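Local coordinates for protein lactate dehydrogenase (Eimeria maxima, PDB 6CT6) that probably catalyses the NADH-dependent interconversion of pyruvate and lactate, and is held here with NADH and the substrate analogue oxamate, at residues P46-C54 against I64-Y72. Residues are numbered along the deposited sequence; the frame is centred on the assembly and turned at random.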
loop_
_atom_site.group_PDB
_atom_site.type_symbol
_atom_site.label_atom_id
_atom_site.label_comp_id
_atom_site.label_asym_id
_atom_site.label_seq_id
_atom_site.Cartn_x
_atom_site.Cartn_y
_atom_site.Cartn_z
ATOM N N PRO B 46 -8.682 3.252 12.365
ATOM C CA PRO B 46 -7.569 2.287 12.369
ATOM C C PRO B 46 -8.012 0.852 12.593
ATOM O O PRO B 46 -7.309 -0.072 12.169
ATOM C CB PRO B 46 -6.667 2.791 13.507
ATOM C CG PRO B 46 -7.537 3.664 14.341
ATOM C CD PRO B 46 -8.520 4.281 13.406
ATOM N N MET B 47 -9.156 0.632 13.250
ATOM C CA MET B 47 -9.668 -0.728 13.392
ATOM C C MET B 47 -10.154 -1.280 12.057
ATOM O O MET B 47 -10.019 -2.482 11.799
ATOM C CB MET B 47 -10.800 -0.771 14.418
ATOM C CG MET B 47 -10.360 -0.603 15.870
ATOM S SD MET B 47 -9.890 1.091 16.284
ATOM C CE MET B 47 -10.096 1.095 18.065
ATOM N N GLY B 48 -10.710 -0.424 11.199
ATOM C CA GLY B 48 -11.111 -0.878 9.879
ATOM C C GLY B 48 -9.921 -1.284 9.027
ATOM O O GLY B 48 -9.937 -2.325 8.366
ATOM N N LYS B 49 -8.871 -0.460 9.027
ATOM C CA LYS B 49 -7.668 -0.798 8.274
ATOM C C LYS B 49 -6.997 -2.040 8.844
ATOM O O LYS B 49 -6.528 -2.900 8.089
ATOM C CB LYS B 49 -6.702 0.385 8.274
ATOM C CG LYS B 49 -7.168 1.567 7.438
ATOM C CD LYS B 49 -6.108 2.657 7.368
ATOM C CE LYS B 49 -6.492 3.751 6.376
ATOM N NZ LYS B 49 -5.519 4.880 6.373
ATOM N N ALA B 50 -6.949 -2.155 10.174
ATOM C CA ALA B 50 -6.335 -3.322 10.799
ATOM C C ALA B 50 -7.064 -4.603 10.416
ATOM O O ALA B 50 -6.434 -5.638 10.175
ATOM C CB ALA B 50 -6.320 -3.152 12.315
ATOM N N MET B 51 -8.396 -4.553 10.360
ATOM C CA MET B 51 -9.174 -5.728 9.982
ATOM C C MET B 51 -8.855 -6.143 8.553
ATOM O O MET B 51 -8.618 -7.324 8.270
ATOM C CB MET B 51 -10.664 -5.421 10.159
ATOM C CG MET B 51 -11.616 -6.555 9.804
ATOM S SD MET B 51 -13.327 -6.175 10.272
ATOM C CE MET B 51 -13.203 -6.093 12.060
ATOM N N ASP B 52 -8.834 -5.172 7.640
ATOM C CA ASP B 52 -8.423 -5.426 6.262
ATOM C C ASP B 52 -7.030 -6.048 6.198
ATOM O O ASP B 52 -6.784 -6.969 5.411
ATOM C CB ASP B 52 -8.466 -4.112 5.482
ATOM C CG ASP B 52 -8.258 -4.296 3.994
ATOM O OD1 ASP B 52 -8.367 -5.437 3.501
ATOM O OD2 ASP B 52 -8.000 -3.281 3.311
ATOM N N LEU B 53 -6.103 -5.562 7.025
ATOM C CA LEU B 53 -4.726 -6.040 6.956
ATOM C C LEU B 53 -4.547 -7.394 7.629
ATOM O O LEU B 53 -3.646 -8.148 7.245
ATOM C CB LEU B 53 -3.789 -4.999 7.570
ATOM C CG LEU B 53 -3.608 -3.765 6.678
ATOM C CD1 LEU B 53 -3.000 -2.615 7.457
ATOM C CD2 LEU B 53 -2.750 -4.094 5.456
ATOM N N CYS B 54 -5.376 -7.727 8.624
ATOM C CA CYS B 54 -5.373 -9.097 9.131
ATOM C C CYS B 54 -5.848 -10.068 8.058
ATOM O O CYS B 54 -5.304 -11.170 7.920
ATOM C CB CYS B 54 -6.244 -9.211 10.383
ATOM S SG CYS B 54 -5.522 -8.493 11.885
ATOM N N ILE B 64 0.660 -12.578 10.764
ATOM C CA ILE B 64 0.929 -11.247 11.293
ATOM C C ILE B 64 -0.389 -10.624 11.728
ATOM O O ILE B 64 -1.391 -10.684 11.006
ATOM C CB ILE B 64 1.636 -10.379 10.237
ATOM C CG1 ILE B 64 3.060 -10.884 9.963
ATOM C CG2 ILE B 64 1.655 -8.905 10.656
ATOM C CD1 ILE B 64 4.040 -10.737 11.126
ATOM N N THR B 65 -0.399 -10.028 12.916
ATOM C CA THR B 65 -1.586 -9.374 13.449
ATOM C C THR B 65 -1.402 -7.864 13.409
ATOM O O THR B 65 -0.400 -7.342 13.907
ATOM C CB THR B 65 -1.874 -9.829 14.883
ATOM O OG1 THR B 65 -2.022 -11.255 14.917
ATOM C CG2 THR B 65 -3.158 -9.189 15.402
ATOM N N VAL B 66 -2.368 -7.171 12.811
ATOM C CA VAL B 66 -2.449 -5.715 12.864
ATOM C C VAL B 66 -3.630 -5.351 13.753
ATOM O O VAL B 66 -4.746 -5.838 13.539
ATOM C CB VAL B 66 -2.601 -5.095 11.464
ATOM C CG1 VAL B 66 -2.635 -3.571 11.551
ATOM C CG2 VAL B 66 -1.470 -5.541 10.549
ATOM N N TYR B 67 -3.376 -4.518 14.759
ATOM C CA TYR B 67 -4.394 -4.018 15.668
ATOM C C TYR B 67 -4.685 -2.554 15.360
ATOM O O TYR B 67 -3.801 -1.808 14.926
ATOM C CB TYR B 67 -3.945 -4.130 17.130
ATOM C CG TYR B 67 -3.435 -5.484 17.584
ATOM C CD1 TYR B 67 -4.284 -6.401 18.197
ATOM C CD2 TYR B 67 -2.096 -5.831 17.438
ATOM C CE1 TYR B 67 -3.820 -7.633 18.630
ATOM C CE2 TYR B 67 -1.623 -7.061 17.869
ATOM C CZ TYR B 67 -2.491 -7.957 18.465
ATOM O OH TYR B 67 -2.032 -9.181 18.895
ATOM N N GLY B 68 -5.929 -2.146 15.587
ATOM C CA GLY B 68 -6.320 -0.739 15.559
ATOM C C GLY B 68 -6.628 -0.253 16.967
ATOM O O GLY B 68 -7.221 -0.985 17.765
ATOM N N SER B 69 -6.218 0.979 17.268
ATOM C CA SER B 69 -6.413 1.526 18.604
ATOM C C SER B 69 -6.598 3.037 18.541
ATOM O O SER B 69 -6.019 3.719 17.689
ATOM C CB SER B 69 -5.231 1.198 19.520
ATOM O OG SER B 69 -5.460 1.677 20.834
ATOM N N ASN B 70 -7.418 3.548 19.465
ATOM C CA ASN B 70 -7.562 4.979 19.703
ATOM C C ASN B 70 -6.977 5.396 21.048
ATOM O O ASN B 70 -7.250 6.506 21.518
ATOM C CB ASN B 70 -9.034 5.392 19.636
ATOM C CG ASN B 70 -9.635 5.221 18.255
ATOM O OD1 ASN B 70 -10.683 4.592 18.099
ATOM N ND2 ASN B 70 -8.983 5.787 17.247
ATOM N N SER B 71 -6.178 4.535 21.679
ATOM C CA SER B 71 -5.647 4.780 23.016
ATOM C C SER B 71 -4.128 4.721 22.994
ATOM O O SER B 71 -3.546 3.762 22.475
ATOM C CB SER B 71 -6.189 3.764 24.021
ATOM O OG SER B 71 -5.469 3.837 25.242
ATOM N N TYR B 72 -3.489 5.742 23.573
ATOM C CA TYR B 72 -2.033 5.772 23.653
ATOM C C TYR B 72 -1.453 4.562 24.377
ATOM O O TYR B 72 -0.293 4.212 24.133
ATOM C CB TYR B 72 -1.560 7.042 24.362
ATOM C CG TYR B 72 -1.558 8.292 23.512
ATOM C CD1 TYR B 72 -0.778 8.380 22.367
ATOM C CD2 TYR B 72 -2.311 9.400 23.877
ATOM C CE1 TYR B 72 -0.768 9.527 21.599
ATOM C CE2 TYR B 72 -2.306 10.550 23.118
ATOM C CZ TYR B 72 -1.534 10.607 21.984
ATOM O OH TYR B 72 -1.528 11.754 21.235
#
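Ala50 lays its methyl on the backbone of strand 66-69, where CB lies 3.3 Å from Val66 O and 3.4 Å from Gly68 N. This is the helix-to-strand half of a beta-alpha-beta unit in the Rossmann domain: helix 45-59 follows strand 35-39 and leads on to edge strand 66-69; segment 46-54 runs antiparallel to that strand, the two axes 6.3 Å apart at closest approach. Small residues permit this closeness. At Met47 and Gly68 the CA atoms are only 4.0 Å apart; Gly68, with no side chain, lets the helix backbone come down onto the strand, and its CA makes a CH...O contact with Pro46 O. Val66, branched at CB, straddles one helical turn. With CG1 anti to its backbone N (chi1 -178°), that methyl meets Ala50 while CG2 reaches Leu53 CB, at 3.8 Å. Leu53 carries the apolar layer on to Leu38 and to helix 19-31.

Near the start of the helix, a bend at chi2 (74°) turns Met47's flexible thioether along the Gly68 carbonyl and brings CE within 3.5 Å of Asn70 OD1. The amide of Asn70 ties this end together: ND2 passes Pro46 CG while donating to Asp40 O and Val42 O, and OD1 accepts from Asn44 N. Beyond it, Tyr72 OH bonds to the adenine amino group of NADH. The helix's outer side meets the second subunit, whose Tyr243, Tyr244 and Ala245 amides bind Asp52. Farther along the helix, Cys54 offers a polarisable sulfur to the strand, and Val66 N donates to SG at 3.5 Å with an N-H...S angle of 153°.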